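Local coordinates for protein paenibacillus xanthan lyase (Paenibacillus, PDB 6F2P) that cleaves the polysaccharide xanthan as a lyase, probably by beta-elimination at the terminal mannose of its side chains, at residues E11-K14 against A15-N18; L419-N423 against D424-A428; R261-Y264 against D265-P269; T38-A41 against Q42-D46; K319-V322 against K323-L327. All coordinates share one frame; numbering follows the deposited sequence.

Contact 1: residues E11-K14 against A15-N18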
# COMPACT_ATOMS: atom_id res chain seq x y z
N GLU A 11 43.30 9.74 5.48
CA GLU A 11 43.61 10.59 4.33
C GLU A 11 42.46 10.57 3.34
O GLU A 11 42.16 11.58 2.69
CB GLU A 11 44.90 10.14 3.66
CG GLU A 11 46.13 10.49 4.48
CD GLU A 11 47.37 9.75 4.02
OE1 GLU A 11 47.29 8.99 3.03
OE2 GLU A 11 48.43 9.94 4.65
N LYS A 12 41.83 9.41 3.22
CA LYS A 12 40.66 9.26 2.36
C LYS A 12 39.53 10.15 2.88
O LYS A 12 38.86 10.83 2.10
CB LYS A 12 40.23 7.81 2.36
CG LYS A 12 39.26 7.45 1.26
CD LYS A 12 38.65 6.11 1.59
CE LYS A 12 37.98 5.48 0.40
NZ LYS A 12 37.84 4.01 0.67
N TYR A 13 39.34 10.17 4.20
CA TYR A 13 38.27 10.93 4.83
C TYR A 13 38.51 12.42 4.70
O TYR A 13 37.59 13.18 4.36
CB TYR A 13 38.16 10.58 6.32
CG TYR A 13 36.93 11.15 6.99
CD1 TYR A 13 35.66 10.81 6.53
CD2 TYR A 13 37.02 12.01 8.08
CE1 TYR A 13 34.52 11.32 7.13
CE2 TYR A 13 35.89 12.52 8.69
CZ TYR A 13 34.63 12.17 8.20
OH TYR A 13 33.48 12.67 8.78
N LYS A 14 39.74 12.82 4.99
CA LYS A 14 40.14 14.21 4.90
C LYS A 14 39.90 14.71 3.48
O LYS A 14 39.34 15.79 3.29
CB LYS A 14 41.60 14.39 5.30
CG LYS A 14 42.11 15.81 5.11
CD LYS A 14 43.45 16.02 5.78
CE LYS A 14 44.13 17.27 5.25
NZ LYS A 14 45.33 17.61 6.05
N ALA A 15 40.29 13.91 2.50
CA ALA A 15 40.01 14.24 1.10
C ALA A 15 38.50 14.39 0.79
O ALA A 15 38.12 15.16 -0.09
CB ALA A 15 40.65 13.23 0.20
N MET A 16 37.65 13.68 1.52
CA MET A 16 36.20 13.90 1.36
C MET A 16 35.82 15.26 1.93
O MET A 16 34.99 15.98 1.37
CB MET A 16 35.38 12.82 2.06
CG MET A 16 35.64 11.40 1.58
SD MET A 16 34.88 10.19 2.68
CE MET A 16 33.16 10.31 2.18
N LEU A 17 36.44 15.61 3.05
CA LEU A 17 36.19 16.90 3.68
C LEU A 17 36.68 18.08 2.85
O LEU A 17 35.96 19.06 2.66
CB LEU A 17 36.83 16.93 5.06
CG LEU A 17 36.32 15.92 6.08
CD1 LEU A 17 37.08 16.09 7.38
CD2 LEU A 17 34.84 16.11 6.31
N ASN A 18 37.91 18.01 2.33
CA ASN A 18 38.49 19.19 1.69
C ASN A 18 38.75 19.11 0.19
O ASN A 18 39.22 20.07 -0.41
CB ASN A 18 39.75 19.66 2.43
CG ASN A 18 40.92 18.72 2.26
OD1 ASN A 18 40.87 17.78 1.47
ND2 ASN A 18 42.00 18.98 2.99
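Tyr13 carries its ring out between two side chains of the next turn, Met16 and Leu17. Its CG stands opposite the backbone N (chi1 -170°), which swings the ring toward the C-terminal end of the helix and within their range. Met16 approaches CD1 with its sulfur, SD lying 4.0 Å from Tyr13 CD1 in a Met-aromatic contact. The line from the ring centre to the sulfur is oblique, and the two side chains cross at about a right angle. Leu17 comes from one face of the ring: its CG sits above the plane, displaced toward the rim, and its CD1 is 4.0 Å from Tyr13 CE2. A flexible thioether and a branched aliphatic suit these places, since Met16 fits between the Tyr13 ring and helix 229-244, and Leu17 between the ring and helix 123-141.

Lys14 is stretched out along its whole length, chi1 175°, and its CE passes 3.5 Å from Asn18 ND2. The chain thereby delivers NZ to Leu140 O. Asn18 is the last residue of the helix, and its OD1 receives Gly20 N just beyond, a short polar side chain well suited to a helix end. Beneath the side chains run i to i+4 bonds, among them Leu17 N to Tyr13 O at 3.0 Å and Asn18 N to Lys14 O at 2.8 Å.

Helix 4-18 is flanked by others of the N-terminal helical domain. Met16 rests on Phe242 of helix 229-244, Leu17 and the Tyr13 hydroxyl, bonded to Asp136, address helix 123-141, and Asn18 meets helix 68-85.

Contact 2: residues L419-N423 against D424-A428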
# COMPACT_ATOMS: atom_id res chain seq x y z
N LEU A 419 10.57 23.43 -13.46
CA LEU A 419 11.36 22.81 -12.40
C LEU A 419 11.20 23.48 -11.04
O LEU A 419 11.43 22.86 -10.00
CB LEU A 419 12.84 22.76 -12.77
CG LEU A 419 13.19 22.04 -14.08
CD1 LEU A 419 14.69 21.88 -14.20
CD2 LEU A 419 12.49 20.70 -14.19
N SER A 420 10.80 24.75 -11.04
CA SER A 420 10.79 25.52 -9.80
C SER A 420 9.42 25.55 -9.15
O SER A 420 9.24 26.16 -8.10
CB SER A 420 11.28 26.95 -10.04
OG SER A 420 10.28 27.72 -10.67
N GLN A 421 8.45 24.89 -9.78
CA GLN A 421 7.06 24.94 -9.36
C GLN A 421 6.86 24.85 -7.85
O GLN A 421 6.14 25.66 -7.27
CB GLN A 421 6.25 23.85 -10.06
CG GLN A 421 4.79 23.76 -9.61
CD GLN A 421 4.01 25.05 -9.87
OE1 GLN A 421 3.03 25.33 -9.19
NE2 GLN A 421 4.45 25.82 -10.86
N PHE A 422 7.52 23.89 -7.21
CA PHE A 422 7.28 23.63 -5.80
C PHE A 422 8.39 24.16 -4.91
O PHE A 422 8.32 24.05 -3.68
CB PHE A 422 7.05 22.14 -5.55
CG PHE A 422 5.87 21.59 -6.29
CD1 PHE A 422 4.59 21.98 -5.95
CD2 PHE A 422 6.05 20.72 -7.35
CE1 PHE A 422 3.50 21.49 -6.65
CE2 PHE A 422 4.96 20.23 -8.04
CZ PHE A 422 3.68 20.62 -7.69
N ASN A 423 9.42 24.74 -5.53
CA ASN A 423 10.40 25.53 -4.80
C ASN A 423 10.18 27.01 -5.12
O ASN A 423 9.07 27.39 -5.50
CB ASN A 423 11.84 25.06 -5.06
CG ASN A 423 12.13 24.82 -6.53
OD1 ASN A 423 12.52 25.73 -7.25
ND2 ASN A 423 11.95 23.57 -6.98
N ASP A 424 11.21 27.85 -4.96
CA ASP A 424 11.05 29.27 -5.25
C ASP A 424 9.91 29.85 -4.39
O ASP A 424 9.15 30.71 -4.82
CB ASP A 424 10.81 29.46 -6.76
CG ASP A 424 10.63 30.91 -7.16
OD1 ASP A 424 11.33 31.80 -6.62
OD2 ASP A 424 9.75 31.14 -8.03
N HIS A 425 9.81 29.33 -3.17
CA HIS A 425 8.84 29.78 -2.17
C HIS A 425 7.39 29.40 -2.44
O HIS A 425 6.48 30.07 -1.94
CB HIS A 425 8.95 31.28 -1.91
CG HIS A 425 10.34 31.73 -1.62
ND1 HIS A 425 11.06 31.27 -0.53
CD2 HIS A 425 11.17 32.57 -2.29
CE1 HIS A 425 12.26 31.81 -0.54
NE2 HIS A 425 12.36 32.60 -1.59
N PHE A 426 7.18 28.34 -3.21
CA PHE A 426 5.84 27.77 -3.37
C PHE A 426 5.11 27.63 -2.03
O PHE A 426 4.00 28.14 -1.85
CB PHE A 426 5.90 26.41 -4.09
CG PHE A 426 4.62 25.63 -4.00
CD1 PHE A 426 3.62 25.81 -4.94
CD2 PHE A 426 4.41 24.72 -2.96
CE1 PHE A 426 2.44 25.13 -4.85
CE2 PHE A 426 3.23 24.02 -2.87
CZ PHE A 426 2.24 24.22 -3.82
N TRP A 427 5.74 26.94 -1.07
CA TRP A 427 5.08 26.59 0.19
C TRP A 427 4.77 27.76 1.12
O TRP A 427 3.89 27.64 1.97
CB TRP A 427 5.89 25.54 0.95
CG TRP A 427 5.76 24.16 0.36
CD1 TRP A 427 6.73 23.46 -0.30
CD2 TRP A 427 4.60 23.33 0.37
NE1 TRP A 427 6.24 22.24 -0.69
CE2 TRP A 427 4.94 22.13 -0.29
CE3 TRP A 427 3.31 23.47 0.89
CZ2 TRP A 427 4.03 21.09 -0.46
CZ3 TRP A 427 2.41 22.44 0.72
CH2 TRP A 427 2.78 21.25 0.05
N ALA A 428 5.49 28.87 0.98
CA ALA A 428 5.29 30.00 1.89
C ALA A 428 4.27 30.99 1.36
O ALA A 428 3.94 31.96 2.04
CB ALA A 428 6.62 30.69 2.18
O HOH W 1 8.43 25.83 -1.58
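Phe422 and Phe426 form an edge-to-face aromatic pair across two successive turns. The side chains run side by side in the same direction, yet the ring planes stand at 79°, so that the edge of Phe422 points at the face of Phe426. The ring centres are 5.1 Å apart, and Phe422 CD1 lies over the middle of the Phe426 ring. Phe426 CG lies opposite its own backbone N (chi1 166°), which places that face in front of Phe422. The indole of Trp427 turns one face to the Phe426 edge, and Phe426 CE2 lies over the middle of the Trp427 indole.

Among the hydrogen bonds, Phe426 N reaches Asn423 O at 3.1 Å, coming from well above the carbonyl plane, and closes a type I' turn. Asp424 and His425 occupy its left-handed positions, where aspartate is readily accepted. Asn423 also folds its amide back, ND2 lying 3.1 Å from Leu419 O on a lone pair in the carbonyl plane, while Asp292 takes a second bond from the same ND2.

Water completes the link: it donates to Phe422 O at 2.8 Å and accepts from Trp427 N at 3.0 Å, bridging the two at the start of a weakly bonded helix.

The loop joins strand 411-415 to helix 426-429. Lys516 of strand 508-516 bonds Ser420 O and Asn423 O, Asp424 pairs with Arg597 of strand 595-607, and Phe422 touches helix 292-307 of the helical domain.

Contact 3: residues R261-Y264 against D265-P269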
# COMPACT_ATOMS: atom_id res chain seq x y z
N ARG A 261 19.74 -1.15 -3.81
CA ARG A 261 18.36 -1.28 -4.24
C ARG A 261 17.54 -0.04 -3.89
O ARG A 261 16.67 0.37 -4.68
CB ARG A 261 17.70 -2.53 -3.65
CG ARG A 261 18.36 -3.87 -3.98
CD ARG A 261 18.89 -3.95 -5.41
NE ARG A 261 17.84 -3.80 -6.42
CZ ARG A 261 18.05 -3.81 -7.73
NH1 ARG A 261 19.29 -3.98 -8.20
NH2 ARG A 261 17.04 -3.66 -8.58
N TRP A 262 17.82 0.54 -2.71
CA TRP A 262 17.08 1.72 -2.23
C TRP A 262 17.04 2.81 -3.28
O TRP A 262 16.02 3.48 -3.45
CB TRP A 262 17.69 2.29 -0.94
CG TRP A 262 17.55 1.39 0.26
CD1 TRP A 262 16.72 0.31 0.40
CD2 TRP A 262 18.26 1.51 1.51
NE1 TRP A 262 16.88 -0.25 1.64
CE2 TRP A 262 17.82 0.46 2.34
CE3 TRP A 262 19.24 2.39 1.99
CZ2 TRP A 262 18.32 0.28 3.63
CZ3 TRP A 262 19.72 2.21 3.27
CH2 TRP A 262 19.27 1.16 4.08
N ILE A 263 18.16 2.99 -3.98
CA ILE A 263 18.23 3.95 -5.07
C ILE A 263 17.18 3.68 -6.15
O ILE A 263 16.42 4.57 -6.52
CB ILE A 263 19.62 3.98 -5.69
CG1 ILE A 263 20.68 4.27 -4.62
CG2 ILE A 263 19.69 5.00 -6.81
CD1 ILE A 263 20.37 5.49 -3.76
N TYR A 264 17.11 2.44 -6.64
CA TYR A 264 16.14 2.11 -7.68
C TYR A 264 14.71 2.17 -7.16
O TYR A 264 13.81 2.60 -7.87
CB TYR A 264 16.38 0.72 -8.26
CG TYR A 264 17.73 0.52 -8.90
CD1 TYR A 264 18.13 1.30 -9.97
CD2 TYR A 264 18.59 -0.47 -8.45
CE1 TYR A 264 19.36 1.12 -10.56
CE2 TYR A 264 19.82 -0.67 -9.04
CZ TYR A 264 20.20 0.13 -10.10
OH TYR A 264 21.44 -0.07 -10.68
N ASP A 265 14.52 1.73 -5.92
CA ASP A 265 13.18 1.58 -5.38
C ASP A 265 12.68 2.78 -4.59
O ASP A 265 11.51 3.13 -4.68
CB ASP A 265 13.08 0.33 -4.51
CG ASP A 265 13.42 -0.94 -5.27
OD1 ASP A 265 13.34 -0.92 -6.52
OD2 ASP A 265 13.77 -1.94 -4.60
N SER A 266 13.56 3.42 -3.82
CA SER A 266 13.11 4.44 -2.88
C SER A 266 13.54 5.86 -3.22
O SER A 266 13.09 6.81 -2.58
CB SER A 266 13.54 4.08 -1.47
OG SER A 266 13.04 2.80 -1.13
N TYR A 267 14.41 6.03 -4.22
CA TYR A 267 14.90 7.38 -4.53
C TYR A 267 14.71 7.84 -5.97
O TYR A 267 14.12 8.89 -6.21
CB TYR A 267 16.33 7.59 -4.01
CG TYR A 267 16.26 7.58 -2.51
CD1 TYR A 267 15.86 8.71 -1.82
CD2 TYR A 267 16.49 6.42 -1.80
CE1 TYR A 267 15.72 8.70 -0.46
CE2 TYR A 267 16.35 6.39 -0.43
CZ TYR A 267 15.97 7.54 0.23
OH TYR A 267 15.82 7.52 1.59
N GLU A 268 15.17 7.04 -6.91
CA GLU A 268 14.99 7.36 -8.32
C GLU A 268 13.54 7.72 -8.70
O GLU A 268 13.33 8.69 -9.44
CB GLU A 268 15.54 6.23 -9.21
CG GLU A 268 15.68 6.62 -10.67
CD GLU A 268 16.07 5.46 -11.54
OE1 GLU A 268 15.92 4.31 -11.08
OE2 GLU A 268 16.52 5.68 -12.68
N PRO A 269 12.55 6.97 -8.20
CA PRO A 269 11.20 7.37 -8.63
C PRO A 269 10.76 8.71 -8.03
O PRO A 269 9.82 9.33 -8.53
CB PRO A 269 10.30 6.24 -8.10
CG PRO A 269 11.21 5.12 -7.74
CD PRO A 269 12.53 5.75 -7.37
O HOH W 2 15.36 -3.84 -5.77
O HOH W 3 14.55 -2.72 -8.89
O HOH W 4 13.22 3.06 -10.45
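Arg261 and Asp265, one helical turn apart, meet through their backbones and through water. Asp265 N donates to Arg261 O at 2.8 Å, whereas the charged groups are joined by two bridging waters. One accepts from Arg261 NE and donates to Asp265 OD2 at 2.7 Å; the other accepts from Arg261 NH2 and donates to Asp265 OD1 at 3.2 Å. Both lie at the edge of the guanidinium, and the bends at chi2 and chi3 (-38° and -61°) curl it back so that Tyr264 CD2 lies over its face.

Ile263 O takes two donors where the helix widens into a pi-type turn. Glu268 N, five residues on, donates straight to Ile263 O at 2.8 Å, and Tyr267 N makes a weak bond to the same oxygen. Pro269 has no N-H to give, so Tyr264 O meets its CD at 3.4 Å and is satisfied instead by a water donating at 2.7 Å. That water also donates to Glu268 OE1 at 3.0 Å, which approaches the Tyr264 ring at its edge. Glu268 OE2 forms a salt bridge with Arg358. The hydroxyls find partners elsewhere: Tyr264 OH with Asp314, Ser266 OG with Gly215 O, and Tyr267 OH with Asn226 O.

This end of helix 256-267 is wedged among others. Ile263 and Tyr267 face helices 292-307 and 229-244, Tyr264 meets Phe318 of helix 312-328, and Trp262 stacks on Phe211 at strand 210-211.

Contact 4: residues T38-A41 against Q42-D46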
# COMPACT_ATOMS: atom_id res chain seq x y z
N THR A 38 36.76 30.18 2.20
CA THR A 38 37.67 31.19 2.74
C THR A 38 36.90 32.29 3.48
O THR A 38 37.23 32.64 4.62
CB THR A 38 38.50 31.83 1.63
OG1 THR A 38 39.24 30.82 0.92
CG2 THR A 38 39.46 32.86 2.22
N VAL A 39 35.89 32.83 2.82
CA VAL A 39 35.10 33.92 3.39
C VAL A 39 34.45 33.52 4.71
O VAL A 39 34.53 34.26 5.70
CB VAL A 39 34.02 34.40 2.40
CG1 VAL A 39 33.06 35.36 3.08
CG2 VAL A 39 34.66 35.04 1.19
N THR A 40 33.84 32.33 4.73
CA THR A 40 33.19 31.82 5.93
C THR A 40 34.18 31.71 7.08
O THR A 40 33.90 32.14 8.21
CB THR A 40 32.51 30.45 5.67
OG1 THR A 40 31.36 30.63 4.84
CG2 THR A 40 32.06 29.83 6.97
N ALA A 41 35.35 31.14 6.80
CA ALA A 41 36.38 31.02 7.82
C ALA A 41 36.82 32.38 8.35
O ALA A 41 36.94 32.57 9.56
CB ALA A 41 37.56 30.26 7.30
N GLN A 42 37.05 33.34 7.45
CA GLN A 42 37.45 34.67 7.89
C GLN A 42 36.37 35.25 8.80
O GLN A 42 36.67 35.90 9.80
CB GLN A 42 37.72 35.61 6.71
CG GLN A 42 38.43 36.91 7.11
CD GLN A 42 39.79 36.68 7.78
OE1 GLN A 42 40.63 35.96 7.25
NE2 GLN A 42 40.00 37.28 8.94
N GLY A 43 35.11 34.98 8.46
CA GLY A 43 34.00 35.43 9.27
C GLY A 43 34.09 35.02 10.73
O GLY A 43 34.05 35.86 11.65
N TYR A 44 34.20 33.71 10.96
CA TYR A 44 34.20 33.19 12.32
C TYR A 44 35.52 33.48 13.02
O TYR A 44 35.57 33.54 14.25
CB TYR A 44 33.89 31.69 12.33
CG TYR A 44 32.46 31.40 11.92
CD1 TYR A 44 31.41 32.03 12.56
CD2 TYR A 44 32.17 30.50 10.90
CE1 TYR A 44 30.11 31.78 12.20
CE2 TYR A 44 30.86 30.24 10.54
CZ TYR A 44 29.84 30.88 11.19
OH TYR A 44 28.53 30.64 10.85
N TRP A 45 36.58 33.66 12.23
CA TRP A 45 37.88 34.01 12.79
C TRP A 45 37.78 35.44 13.35
O TRP A 45 38.26 35.74 14.44
CB TRP A 45 38.97 33.92 11.72
CG TRP A 45 40.36 33.95 12.28
CD1 TRP A 45 40.72 33.78 13.59
CD2 TRP A 45 41.57 34.17 11.55
NE1 TRP A 45 42.09 33.88 13.72
CE2 TRP A 45 42.63 34.12 12.48
CE3 TRP A 45 41.86 34.40 10.21
CZ2 TRP A 45 43.97 34.29 12.11
CZ3 TRP A 45 43.19 34.58 9.84
CH2 TRP A 45 44.23 34.53 10.79
N ASP A 46 37.12 36.29 12.58
CA ASP A 46 36.93 37.68 12.95
C ASP A 46 36.09 37.81 14.21
O ASP A 46 36.40 38.62 15.07
CB ASP A 46 36.30 38.46 11.80
CG ASP A 46 37.28 38.73 10.67
OD1 ASP A 46 38.50 38.54 10.89
OD2 ASP A 46 36.84 39.13 9.57
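Gln42 N gives its hydrogen to Thr38 O at 2.9 Å, a nearly straight bond (166°) and as short as any that joins 38-41 to 42-46. The same i to i+4 pattern continues with Gly43 N to Val39 O, Tyr44 N to Thr40 O at 3.2 Å and Trp45 N to Ala41 O at 2.9 Å, a regular alpha-helical ladder.

On one flank Thr40 and Tyr44 lie side by side and point the same way. The methyl, not the hydroxyl, does the touching: CG2 is opposite the backbone N and reaches Tyr44 CE2 at 3.8 Å, while OG1 turns back to bond Ala36 O. Threonine suits this place because its two branches serve the two tasks separately, one apolar against the ring and one polar against the preceding turn.

On another flank Gln42 bends at chi2 (59°), which turns its amide toward the following turn. NE2 donates to Asp46 OD1 at 2.8 Å; the carboxylate oxygen lies close to the amide plane, although the nitrogen stands above the carboxylate plane. A neutral amide with N-H groups is well matched to an acidic residue four positions later at an exposed helix end.

Helix 28-46 lies against helix 68-85. Ala41, small enough for close approach, meets Ala83 there, and Tyr44 stacks on His76. Trp45 packs on Leu97 of helix 95-111 and bonds Asp100 through NE1. Thr38 OG1 is tied to Ser89, in the loop between helices 68-85 and 95-111.

Contact 5: residues K319-V322 against K323-L327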
# COMPACT_ATOMS: atom_id res chain seq x y z
N LYS A 319 25.54 6.34 -12.33
CA LYS A 319 26.20 7.47 -12.98
C LYS A 319 25.30 8.04 -14.05
O LYS A 319 25.32 9.24 -14.30
CB LYS A 319 27.54 7.07 -13.59
CG LYS A 319 28.60 6.69 -12.58
CD LYS A 319 29.90 6.33 -13.26
CE LYS A 319 30.79 5.57 -12.29
NZ LYS A 319 32.19 5.45 -12.77
N ARG A 320 24.51 7.18 -14.67
CA ARG A 320 23.67 7.61 -15.78
C ARG A 320 22.53 8.48 -15.28
O ARG A 320 22.20 9.49 -15.90
CB ARG A 320 23.13 6.42 -16.57
CG ARG A 320 24.17 5.71 -17.42
CD ARG A 320 23.55 4.76 -18.42
NE ARG A 320 22.99 5.45 -19.58
CZ ARG A 320 21.85 5.12 -20.18
NH1 ARG A 320 21.13 4.10 -19.72
NH2 ARG A 320 21.42 5.81 -21.23
N MET A 321 21.92 8.11 -14.17
CA MET A 321 20.80 8.88 -13.69
C MET A 321 21.28 10.22 -13.10
O MET A 321 20.67 11.27 -13.35
CB MET A 321 19.93 8.06 -12.72
CG MET A 321 20.59 7.70 -11.40
SD MET A 321 19.49 6.78 -10.31
CE MET A 321 19.58 5.14 -11.01
N VAL A 322 22.38 10.20 -12.35
CA VAL A 322 22.96 11.42 -11.82
C VAL A 322 23.40 12.37 -12.94
O VAL A 322 23.17 13.58 -12.85
CB VAL A 322 24.13 11.13 -10.84
CG1 VAL A 322 24.90 12.41 -10.50
CG2 VAL A 322 23.60 10.50 -9.58
N LYS A 323 23.99 11.83 -14.00
CA LYS A 323 24.37 12.68 -15.12
C LYS A 323 23.17 13.40 -15.70
O LYS A 323 23.20 14.62 -15.89
CB LYS A 323 25.07 11.88 -16.23
CG LYS A 323 25.63 12.76 -17.34
CD LYS A 323 26.73 12.06 -18.12
CE LYS A 323 27.41 13.02 -19.09
NZ LYS A 323 28.58 12.40 -19.79
N TYR A 324 22.10 12.64 -15.96
CA TYR A 324 20.83 13.17 -16.44
C TYR A 324 20.38 14.36 -15.63
O TYR A 324 20.08 15.42 -16.18
CB TYR A 324 19.75 12.08 -16.39
CG TYR A 324 18.36 12.53 -16.81
CD1 TYR A 324 18.10 12.90 -18.12
CD2 TYR A 324 17.31 12.57 -15.90
CE1 TYR A 324 16.83 13.31 -18.52
CE2 TYR A 324 16.04 12.97 -16.29
CZ TYR A 324 15.80 13.34 -17.60
OH TYR A 324 14.55 13.75 -18.01
N TRP A 325 20.34 14.19 -14.31
CA TRP A 325 19.90 15.25 -13.42
C TRP A 325 20.85 16.45 -13.39
O TRP A 325 20.41 17.59 -13.21
CB TRP A 325 19.71 14.71 -12.00
CG TRP A 325 18.60 13.70 -11.88
CD1 TRP A 325 17.40 13.70 -12.54
CD2 TRP A 325 18.60 12.53 -11.03
NE1 TRP A 325 16.65 12.61 -12.15
CE2 TRP A 325 17.37 11.88 -11.23
CE3 TRP A 325 19.52 11.98 -10.13
CZ2 TRP A 325 17.03 10.70 -10.56
CZ3 TRP A 325 19.19 10.82 -9.47
CH2 TRP A 325 17.96 10.19 -9.68
N LEU A 326 22.15 16.20 -13.53
CA LEU A 326 23.13 17.28 -13.46
C LEU A 326 23.06 18.14 -14.70
O LEU A 326 23.20 19.36 -14.64
CB LEU A 326 24.54 16.73 -13.29
CG LEU A 326 24.91 16.19 -11.92
CD1 LEU A 326 26.23 15.44 -11.98
CD2 LEU A 326 25.00 17.35 -10.94
N LEU A 327 22.83 17.49 -15.84
CA LEU A 327 22.69 18.19 -17.12
C LEU A 327 21.45 19.09 -17.13
O LEU A 327 21.40 20.09 -17.84
CB LEU A 327 22.61 17.16 -18.25
CG LEU A 327 23.90 16.38 -18.51
CD1 LEU A 327 23.62 15.18 -19.37
CD2 LEU A 327 24.94 17.27 -19.17
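Met321 and Trp325 lie side by side, one turn apart, with the thioether alongside the far end of the indole. SD approaches Trp325 CH2 at 3.8 Å, a Met-aromatic contact in which the sulfur stands oblique to the six-membered ring. Met321 holds chi1 at 67°, CG lying between N and the carbonyl carbon, and this brings CG to 3.9 Å from Trp325 CZ3. Beside this pair, Val322 CG1 meets Leu326 CD1 at 3.6 Å, two branched side chains running the same way and forming an apolar stripe.

Backbone bonds set the spacing. Trp325 N donates to Met321 O at 3.1 Å, and the same oxygen lies over one face of that residue's indole, offset toward its rim; Leu326 N donates to Val322 O at 2.9 Å. Farther out, Lys323 NZ reaches Val355 O and Arg320 NE reaches Thr356 O, anchoring the polar flank to the connection that follows helix 340-351.

Val322 and Trp325 pack on Ile303 of helix 292-307, and Leu326 on Ala346 of helix 340-351. Such i to i+4 apolar stripes typify the amphipathic helices of the alpha/alpha toroid that family 8 lyases share.

How the contacts relate
Contacts 1, 4, 3 and 5 follow in that order along the chain, on helices 4-18, 28-46, 256-267 and 312-328 of the helical part; contact 2 comes last, in the super-sandwich region. Contacts 1 and 4 lie on successive helices, their centres about 21 Å apart, and both flank helix 68-85. Contacts 3 and 5 touch directly: Met321 SD packs 3.9 Å from Ile263 CG2, so two helices share one core. Helix 292-307 borders contacts 2, 3 and 5; the nearest atoms of contacts 2 and 5 are about 7 Å apart. This places contact 2 at the junction between the toroid-like helices and the beta-sandwich sheets.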